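Long-range contacts in glycoprotein (Chandipura virus, PDB 5MDM), which probably attaches the virus to host receptors and, as a trimer refolded by endosomal acid, drives fusion of the viral and endosomal membranes: residues F41-P46 / W235-V240; T183-T188 / F204-H209. One frame throughout, in Å; residues are numbered along the deposited sequence.

Interaction 1: residues F41-P46 / W235-V240; sequences FLSSTP and WVSLDV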
ATOM      1  N   PHE A  41     -11.208  30.728  -4.425  1.00 55.64           N
ATOM      2  CA  PHE A  41     -12.514  30.544  -3.808  1.00 66.02           C
ATOM      3  C   PHE A  41     -12.479  29.400  -2.795  1.00 74.85           C
ATOM      4  O   PHE A  41     -11.732  28.433  -2.965  1.00 75.31           O
ATOM      5  CB  PHE A  41     -13.596  30.318  -4.870  1.00 55.26           C
ATOM      6  CG  PHE A  41     -13.380  29.103  -5.716  1.00 58.54           C
ATOM      7  CD1 PHE A  41     -13.989  27.897  -5.391  1.00 69.83           C
ATOM      8  CD2 PHE A  41     -12.576  29.163  -6.848  1.00 63.66           C
ATOM      9  CE1 PHE A  41     -13.794  26.763  -6.177  1.00 72.53           C
ATOM     10  CE2 PHE A  41     -12.368  28.029  -7.641  1.00 65.76           C
ATOM     11  CZ  PHE A  41     -12.982  26.830  -7.304  1.00 64.90           C
ATOM     12  N   LEU A  42     -13.271  29.526  -1.731  1.00 69.98           N
ATOM     13  CA  LEU A  42     -13.350  28.475  -0.723  1.00 61.05           C
ATOM     14  C   LEU A  42     -14.003  27.246  -1.318  1.00 57.97           C
ATOM     15  O   LEU A  42     -15.034  27.338  -1.981  1.00 69.83           O
ATOM     16  CB  LEU A  42     -14.144  28.937   0.487  1.00 55.88           C
ATOM     17  CG  LEU A  42     -14.312  27.932   1.620  1.00 56.25           C
ATOM     18  CD1 LEU A  42     -12.969  27.481   2.156  1.00 55.39           C
ATOM     19  CD2 LEU A  42     -15.116  28.562   2.722  1.00 74.75           C
ATOM     20  N   SER A  43     -13.400  26.090  -1.089  1.00 56.20           N
ATOM     21  CA  SER A  43     -13.915  24.870  -1.686  1.00 65.94           C
ATOM     22  C   SER A  43     -13.848  23.686  -0.729  1.00 67.87           C
ATOM     23  O   SER A  43     -13.506  23.818   0.447  1.00 63.44           O
ATOM     24  CB  SER A  43     -13.173  24.560  -2.990  1.00 66.05           C
ATOM     25  OG  SER A  43     -13.628  23.355  -3.578  1.00 69.00           O
ATOM     26  N   SER A  44     -14.186  22.523  -1.257  1.00 69.44           N
ATOM     27  CA  SER A  44     -14.267  21.319  -0.467  1.00 64.75           C
ATOM     28  C   SER A  44     -13.836  20.186  -1.380  1.00 66.98           C
ATOM     29  O   SER A  44     -14.148  20.198  -2.570  1.00 67.89           O
ATOM     30  CB  SER A  44     -15.709  21.127   0.004  1.00 57.40           C
ATOM     31  OG  SER A  44     -15.871  19.916   0.713  1.00 88.11           O
ATOM     32  N   THR A  45     -13.106  19.219  -0.843  1.00 61.99           N
ATOM     33  CA  THR A  45     -12.678  18.088  -1.660  1.00 59.86           C
ATOM     34  C   THR A  45     -12.766  16.780  -0.883  1.00 60.73           C
ATOM     35  O   THR A  45     -12.433  16.732   0.301  1.00 59.77           O
ATOM     36  CB  THR A  45     -11.259  18.304  -2.261  1.00 60.93           C
ATOM     37  OG1 THR A  45     -11.114  17.509  -3.440  1.00 65.52           O
ATOM     38  CG2 THR A  45     -10.161  17.951  -1.273  1.00 55.42           C
ATOM     39  N   PRO A  46     -13.246  15.716  -1.545  1.00 65.53           N
ATOM     40  CA  PRO A  46     -13.396  14.407  -0.902  1.00 69.15           C
ATOM     41  C   PRO A  46     -12.042  13.765  -0.610  1.00 68.58           C
ATOM     42  O   PRO A  46     -11.196  13.675  -1.494  1.00 63.55           O
ATOM     43  CB  PRO A  46     -14.167  13.599  -1.941  1.00 68.63           C
ATOM     44  CG  PRO A  46     -13.837  14.245  -3.227  1.00 72.83           C
ATOM     45  CD  PRO A  46     -13.713  15.698  -2.938  1.00 65.91           C
ATOM     46  N   TRP A 235     -12.159  15.902  -7.644  1.00 70.34           N
ATOM     47  CA  TRP A 235     -13.313  16.795  -7.638  1.00 70.52           C
ATOM     48  C   TRP A 235     -13.209  17.846  -6.535  1.00 63.86           C
ATOM     49  O   TRP A 235     -12.843  17.546  -5.399  1.00 65.77           O
ATOM     50  CB  TRP A 235     -14.584  15.955  -7.464  1.00 66.10           C
ATOM     51  CG  TRP A 235     -15.878  16.696  -7.461  1.00 64.33           C
ATOM     52  CD1 TRP A 235     -16.729  16.865  -8.517  1.00 70.70           C
ATOM     53  CD2 TRP A 235     -16.503  17.330  -6.340  1.00 63.11           C
ATOM     54  NE1 TRP A 235     -17.833  17.584  -8.128  1.00 60.96           N
ATOM     55  CE2 TRP A 235     -17.719  17.879  -6.795  1.00 65.02           C
ATOM     56  CE3 TRP A 235     -16.149  17.493  -4.998  1.00 65.76           C
ATOM     57  CZ2 TRP A 235     -18.582  18.580  -5.953  1.00 67.29           C
ATOM     58  CZ3 TRP A 235     -17.009  18.195  -4.166  1.00 67.84           C
ATOM     59  CH2 TRP A 235     -18.211  18.726  -4.647  1.00 61.98           C
ATOM     60  N   VAL A 236     -13.517  19.089  -6.868  1.00 59.11           N
ATOM     61  CA  VAL A 236     -13.624  20.103  -5.826  1.00 63.10           C
ATOM     62  C   VAL A 236     -14.984  20.763  -5.938  1.00 64.40           C
ATOM     63  O   VAL A 236     -15.570  20.792  -7.013  1.00 74.64           O
ATOM     64  CB  VAL A 236     -12.500  21.166  -5.892  1.00 65.18           C
ATOM     65  CG1 VAL A 236     -11.131  20.505  -5.764  1.00 50.33           C
ATOM     66  CG2 VAL A 236     -12.601  21.986  -7.170  1.00 59.65           C
ATOM     67  N   SER A 237     -15.494  21.278  -4.827  1.00 61.54           N
ATOM     68  CA  SER A 237     -16.818  21.874  -4.816  1.00 53.99           C
ATOM     69  C   SER A 237     -16.768  23.310  -5.322  1.00 71.62           C
ATOM     70  O   SER A 237     -15.803  24.031  -5.070  1.00 70.51           O
ATOM     71  CB  SER A 237     -17.401  21.827  -3.409  1.00 67.82           C
ATOM     72  OG  SER A 237     -16.594  22.562  -2.515  1.00 68.62           O
ATOM     73  N   LEU A 238     -17.814  23.716  -6.037  1.00 72.46           N
ATOM     74  CA  LEU A 238     -17.914  25.071  -6.565  1.00 69.16           C
ATOM     75  C   LEU A 238     -19.375  25.454  -6.717  1.00 77.09           C
ATOM     76  O   LEU A 238     -20.099  24.820  -7.488  1.00 92.07           O
ATOM     77  CB  LEU A 238     -17.229  25.142  -7.924  1.00 65.62           C
ATOM     78  CG  LEU A 238     -17.420  26.407  -8.757  1.00 58.82           C
ATOM     79  CD1 LEU A 238     -16.907  27.615  -8.006  1.00 55.52           C
ATOM     80  CD2 LEU A 238     -16.690  26.250 -10.076  1.00 63.93           C
ATOM     81  N   ASP A 239     -19.817  26.481  -5.994  1.00 69.53           N
ATOM     82  CA  ASP A 239     -21.226  26.887  -6.075  1.00 93.43           C
ATOM     83  C   ASP A 239     -21.494  27.925  -7.160  1.00 87.83           C
ATOM     84  O   ASP A 239     -20.580  28.620  -7.620  1.00 80.91           O
ATOM     85  CB  ASP A 239     -21.755  27.390  -4.731  1.00105.55           C
ATOM     86  CG  ASP A 239     -21.047  28.633  -4.267  1.00127.95           C
ATOM     87  OD1 ASP A 239     -19.835  28.760  -4.551  1.00141.77           O
ATOM     88  OD2 ASP A 239     -21.703  29.480  -3.623  1.00133.61           O
ATOM     89  N   VAL A 240     -22.761  28.025  -7.554  1.00 83.73           N
ATOM     90  CA  VAL A 240     -23.156  28.904  -8.645  1.00 91.58           C
ATOM     91  C   VAL A 240     -22.866  30.361  -8.321  1.00 92.05           C
ATOM     92  O   VAL A 240     -22.765  31.198  -9.217  1.00100.46           O
ATOM     93  CB  VAL A 240     -24.642  28.758  -8.953  1.00106.47           C
ATOM     94  CG1 VAL A 240     -24.932  29.208 -10.377  1.00118.67           C
ATOM     95  CG2 VAL A 240     -25.066  27.318  -8.753  1.00122.89           C
TER
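S43 and T45 meet W235-S237 through their hydroxyls, and both hydroxyls stand anti to the backbone N (chi1 178° in S43). F41 has CG lodged between its backbone N and carbonyl carbon, and from there CE1 of the ring comes close to S237 O and L238 CD1. The S43 hydroxyl donates to S237 O (OG to O 2.7 Å), arriving in the carbonyl plane on a lone pair. The T45 hydroxyl gives the matching bond to W235 O (OG1 to O 2.6 Å), but tilted out of that carbonyl's plane. Between the two, S237 N donates to S44 O at 2.8 Å, with 148° at the hydrogen. The same S44 oxygen takes a CA-H contact from V236 CA at 3.3 Å and a weak bond from S237 OG. Apart from that weak bond, two of the three donors are side-chain hydroxyls, joining strands 41-46 and 235-237, whose axes run at 140° to each other.

Apolar contacts lie to either side of these bonds. L238 CD1 sits over one face of the F41 ring, 4.0 Å from its centroid and displaced toward the rim, a CH-pi contact, while S237 O lies in plane at the ring's edge. Toward P46, its CD meets CE3 at the edge of the W235 indole, 3.7 Å away. T45 OG1 has a second partner in T265 OG1; S44 OG bonds R225, and W235 NE1 bonds L220 O.

P46 lies about 7 Å, side chain to side chain, from D138, a site of interaction with host Vim. In the fold, this is where two sheets meet at their outermost strands: 36-49, which neighbours strand 180-192, and 235-237, whose V236 pairs with I228 on strand 225-229.

Interaction 2: residues T183-T188 / F204-H209; sequences TPLTVT and FKSKYH. With SO4 (sulfate ion), chain G.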
ATOM      1  N   THR A 183     -12.817  17.886   2.975  1.00 67.14           N
ATOM      2  CA  THR A 183     -12.008  18.869   3.679  1.00 72.02           C
ATOM      3  C   THR A 183     -12.083  20.219   2.983  1.00 71.26           C
ATOM      4  O   THR A 183     -12.160  20.293   1.751  1.00 77.07           O
ATOM      5  CB  THR A 183     -10.536  18.445   3.805  1.00 72.11           C
ATOM      6  OG1 THR A 183      -9.846  19.390   4.631  1.00 84.53           O
ATOM      7  CG2 THR A 183      -9.861  18.412   2.443  1.00 64.71           C
ATOM      8  N   PRO A 184     -12.082  21.297   3.774  1.00 58.10           N
ATOM      9  CA  PRO A 184     -12.038  22.637   3.190  1.00 53.83           C
ATOM     10  C   PRO A 184     -10.721  22.849   2.455  1.00 64.17           C
ATOM     11  O   PRO A 184      -9.695  22.257   2.788  1.00 64.90           O
ATOM     12  CB  PRO A 184     -12.155  23.560   4.408  1.00 56.55           C
ATOM     13  CG  PRO A 184     -11.775  22.726   5.571  1.00 56.74           C
ATOM     14  CD  PRO A 184     -12.195  21.331   5.237  1.00 56.44           C
ATOM     15  N   LEU A 185     -10.756  23.707   1.450  1.00 63.12           N
ATOM     16  CA  LEU A 185      -9.661  23.805   0.517  1.00 52.35           C
ATOM     17  C   LEU A 185      -9.783  25.133  -0.200  1.00 56.71           C
ATOM     18  O   LEU A 185     -10.848  25.475  -0.701  1.00 68.37           O
ATOM     19  CB  LEU A 185      -9.791  22.666  -0.491  1.00 56.13           C
ATOM     20  CG  LEU A 185      -8.710  22.485  -1.542  1.00 61.69           C
ATOM     21  CD1 LEU A 185      -7.414  22.125  -0.859  1.00 77.14           C
ATOM     22  CD2 LEU A 185      -9.115  21.403  -2.516  1.00 52.51           C
ATOM     23  N   THR A 186      -8.708  25.904  -0.232  1.00 58.13           N
ATOM     24  CA  THR A 186      -8.686  27.070  -1.096  1.00 56.59           C
ATOM     25  C   THR A 186      -8.289  26.603  -2.488  1.00 67.85           C
ATOM     26  O   THR A 186      -7.221  26.005  -2.679  1.00 70.46           O
ATOM     27  CB  THR A 186      -7.699  28.135  -0.608  1.00 58.15           C
ATOM     28  OG1 THR A 186      -8.152  28.663   0.640  1.00 60.49           O
ATOM     29  CG2 THR A 186      -7.603  29.267  -1.607  1.00 55.67           C
ATOM     30  N   VAL A 187      -9.171  26.842  -3.451  1.00 66.53           N
ATOM     31  CA  VAL A 187      -8.865  26.563  -4.845  1.00 62.63           C
ATOM     32  C   VAL A 187      -8.606  27.885  -5.543  1.00 64.42           C
ATOM     33  O   VAL A 187      -9.368  28.830  -5.391  1.00 69.26           O
ATOM     34  CB  VAL A 187     -10.002  25.804  -5.544  1.00 58.13           C
ATOM     35  CG1 VAL A 187      -9.716  25.673  -7.026  1.00 55.49           C
ATOM     36  CG2 VAL A 187     -10.168  24.433  -4.921  1.00 66.38           C
ATOM     37  N   THR A 188      -7.510  27.950  -6.288  1.00 65.99           N
ATOM     38  CA  THR A 188      -7.109  29.172  -6.967  1.00 58.68           C
ATOM     39  C   THR A 188      -7.261  29.042  -8.473  1.00 66.41           C
ATOM     40  O   THR A 188      -6.854  28.042  -9.069  1.00 79.13           O
ATOM     41  CB  THR A 188      -5.655  29.516  -6.664  1.00 59.91           C
ATOM     42  OG1 THR A 188      -5.495  29.713  -5.254  1.00 67.93           O
ATOM     43  CG2 THR A 188      -5.248  30.772  -7.403  1.00 65.36           C
ATOM     44  N   PHE A 204      -6.585  25.541 -12.678  1.00 64.58           N
ATOM     45  CA  PHE A 204      -6.835  25.409 -11.247  1.00 63.31           C
ATOM     46  C   PHE A 204      -5.609  24.930 -10.467  1.00 75.17           C
ATOM     47  O   PHE A 204      -4.858  24.069 -10.929  1.00 75.67           O
ATOM     48  CB  PHE A 204      -7.997  24.452 -10.991  1.00 62.18           C
ATOM     49  CG  PHE A 204      -9.304  24.932 -11.529  1.00 68.53           C
ATOM     50  CD1 PHE A 204     -10.053  25.854 -10.829  1.00 76.92           C
ATOM     51  CD2 PHE A 204      -9.788  24.458 -12.730  1.00 72.75           C
ATOM     52  CE1 PHE A 204     -11.261  26.296 -11.321  1.00 72.28           C
ATOM     53  CE2 PHE A 204     -10.995  24.896 -13.224  1.00 66.47           C
ATOM     54  CZ  PHE A 204     -11.728  25.818 -12.519  1.00 61.39           C
ATOM     55  N   LYS A 205      -5.418  25.500  -9.280  1.00 53.51           N
ATOM     56  CA  LYS A 205      -4.361  25.079  -8.375  1.00 66.35           C
ATOM     57  C   LYS A 205      -4.967  24.897  -6.994  1.00 61.40           C
ATOM     58  O   LYS A 205      -5.933  25.568  -6.641  1.00 64.31           O
ATOM     59  CB  LYS A 205      -3.249  26.132  -8.320  1.00 55.03           C
ATOM     60  CG  LYS A 205      -2.702  26.499  -9.683  1.00114.59           C
ATOM     61  CD  LYS A 205      -2.028  27.858  -9.684  1.00107.39           C
ATOM     62  CE  LYS A 205      -1.591  28.227 -11.096  1.00108.91           C
ATOM     63  NZ  LYS A 205      -0.819  29.501 -11.151  1.00109.38           N
ATOM     64  N   SER A 206      -4.413  23.977  -6.220  1.00 52.03           N
ATOM     65  CA  SER A 206      -4.752  23.871  -4.814  1.00 57.32           C
ATOM     66  C   SER A 206      -3.595  23.176  -4.130  1.00 52.04           C
ATOM     67  O   SER A 206      -2.660  22.750  -4.791  1.00 68.70           O
ATOM     68  CB  SER A 206      -6.042  23.086  -4.617  1.00 52.01           C
ATOM     69  OG  SER A 206      -5.777  21.699  -4.557  1.00 54.28           O
ATOM     70  N   LYS A 207      -3.647  23.050  -2.812  1.00 61.51           N
ATOM     71  CA  LYS A 207      -2.547  22.411  -2.099  1.00 55.37           C
ATOM     72  C   LYS A 207      -2.468  20.936  -2.474  1.00 55.90           C
ATOM     73  O   LYS A 207      -1.478  20.262  -2.193  1.00 76.00           O
ATOM     74  CB  LYS A 207      -2.681  22.605  -0.577  1.00 63.68           C
ATOM     75  CG  LYS A 207      -3.699  21.711   0.127  1.00 52.49           C
ATOM     76  CD  LYS A 207      -4.457  22.503   1.167  1.00 68.91           C
ATOM     77  CE  LYS A 207      -4.702  21.712   2.440  1.00 73.85           C
ATOM     78  NZ  LYS A 207      -3.715  22.073   3.504  1.00 74.94           N
ATOM     79  N   TYR A 208      -3.517  20.456  -3.137  1.00 54.56           N
ATOM     80  CA  TYR A 208      -3.652  19.054  -3.502  1.00 59.44           C
ATOM     81  C   TYR A 208      -3.680  18.859  -5.012  1.00 64.22           C
ATOM     82  O   TYR A 208      -3.617  17.735  -5.502  1.00 69.84           O
ATOM     83  CB  TYR A 208      -4.961  18.525  -2.937  1.00 62.93           C
ATOM     84  CG  TYR A 208      -5.011  18.461  -1.438  1.00 64.55           C
ATOM     85  CD1 TYR A 208      -3.923  18.015  -0.704  1.00 53.22           C
ATOM     86  CD2 TYR A 208      -6.153  18.836  -0.756  1.00 69.49           C
ATOM     87  CE1 TYR A 208      -3.974  17.948   0.669  1.00 60.23           C
ATOM     88  CE2 TYR A 208      -6.212  18.773   0.617  1.00 71.89           C
ATOM     89  CZ  TYR A 208      -5.119  18.329   1.323  1.00 63.18           C
ATOM     90  OH  TYR A 208      -5.170  18.271   2.688  1.00 70.07           O
ATOM     91  N   HIS A 209      -3.805  19.956  -5.748  1.00 61.34           N
ATOM     92  CA  HIS A 209      -3.996  19.879  -7.186  1.00 59.45           C
ATOM     93  C   HIS A 209      -3.010  20.745  -7.947  1.00 68.29           C
ATOM     94  O   HIS A 209      -3.019  21.966  -7.834  1.00 68.15           O
ATOM     95  CB  HIS A 209      -5.424  20.268  -7.539  1.00 54.61           C
ATOM     96  CG  HIS A 209      -6.452  19.466  -6.810  1.00 59.32           C
ATOM     97  ND1 HIS A 209      -7.031  19.894  -5.638  1.00 67.43           N
ATOM     98  CD2 HIS A 209      -6.988  18.253  -7.075  1.00 67.37           C
ATOM     99  CE1 HIS A 209      -7.891  18.983  -5.215  1.00 73.99           C
ATOM    100  NE2 HIS A 209      -7.883  17.977  -6.070  1.00 74.50           N
TER
HETATM  101  S   SO4 G 501      -5.553  25.886   2.166  1.00 69.09           S
HETATM  102  O1  SO4 G 501      -6.806  25.246   1.777  1.00 80.52           O
HETATM  103  O2  SO4 G 501      -4.551  25.692   1.133  1.00 62.90           O
HETATM  104  O3  SO4 G 501      -5.747  27.323   2.335  1.00 77.16           O
HETATM  105  O4  SO4 G 501      -5.107  25.284   3.415  1.00 70.53           O
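T188 and K205 make the backbone contact, an antiparallel hydrogen-bonded pair. T188 N donates to K205 O at 2.9 Å and almost straight, 177° at the hydrogen; K205 N returns the bond to T188 O. Weaker CA-H contacts run beside them, from V187 CA to K205 O and from F204 CA to T188 O. The polar ends of this pair reach strand 36-49, T188 OG1 bonding S40 and K205 NZ making a salt bridge with E38.

The apolar contacts centre on L185. Its CG, anti to the backbone N (chi1 -176°), comes to 4.1 Å from S206 CB, and the two methyls part from there. The CD1 branch rests on Y208 CD2, 3.5 Å away, and on the aliphatic chain of K207. CD2 points instead into the edge of the H209 imidazole, in plane and 3.8 Å from CE1. Further along, V187 CG1 touches F204 CD1 at 3.8 Å.

A sulfate ion, probably from the crystallisation liquor, takes a hydrogen bond from T186 N to its O1 at 2.8 Å and another from T186 OG1 to its O3.

Past K205 the chain turns, with S206 N bonded to H209 O, and H209 folds back to meet F230 edge-to-face. The contact belongs to the hairpin of strands 180-192 and 202-205, the two middle strands of a four-stranded antiparallel sheet, with 36-49 and 212-213 outside them.

How the interactions relate
From the N terminus, strand 36-49 comes first; the chain then runs on through the rest of the region assigned by similarity as fusion peptide and returns as strand 180-192. Interaction 2 closes the short hairpin loop between 183-188 and 204-209. That loop falls within the far longer one, from 41-46 to 235-240, that interaction 1 closes, so the two nest and do not cross. They also touch: F41 and S43 pair by backbone with V187 and L185, and V236 packs against H209. Interaction 2 holds together two strands of the four-stranded sheet; interaction 1 ties that sheet to the one ending in 235-237, consistent with the pleckstrin-homology domain of vesiculovirus G, into which the fusion domain is inserted.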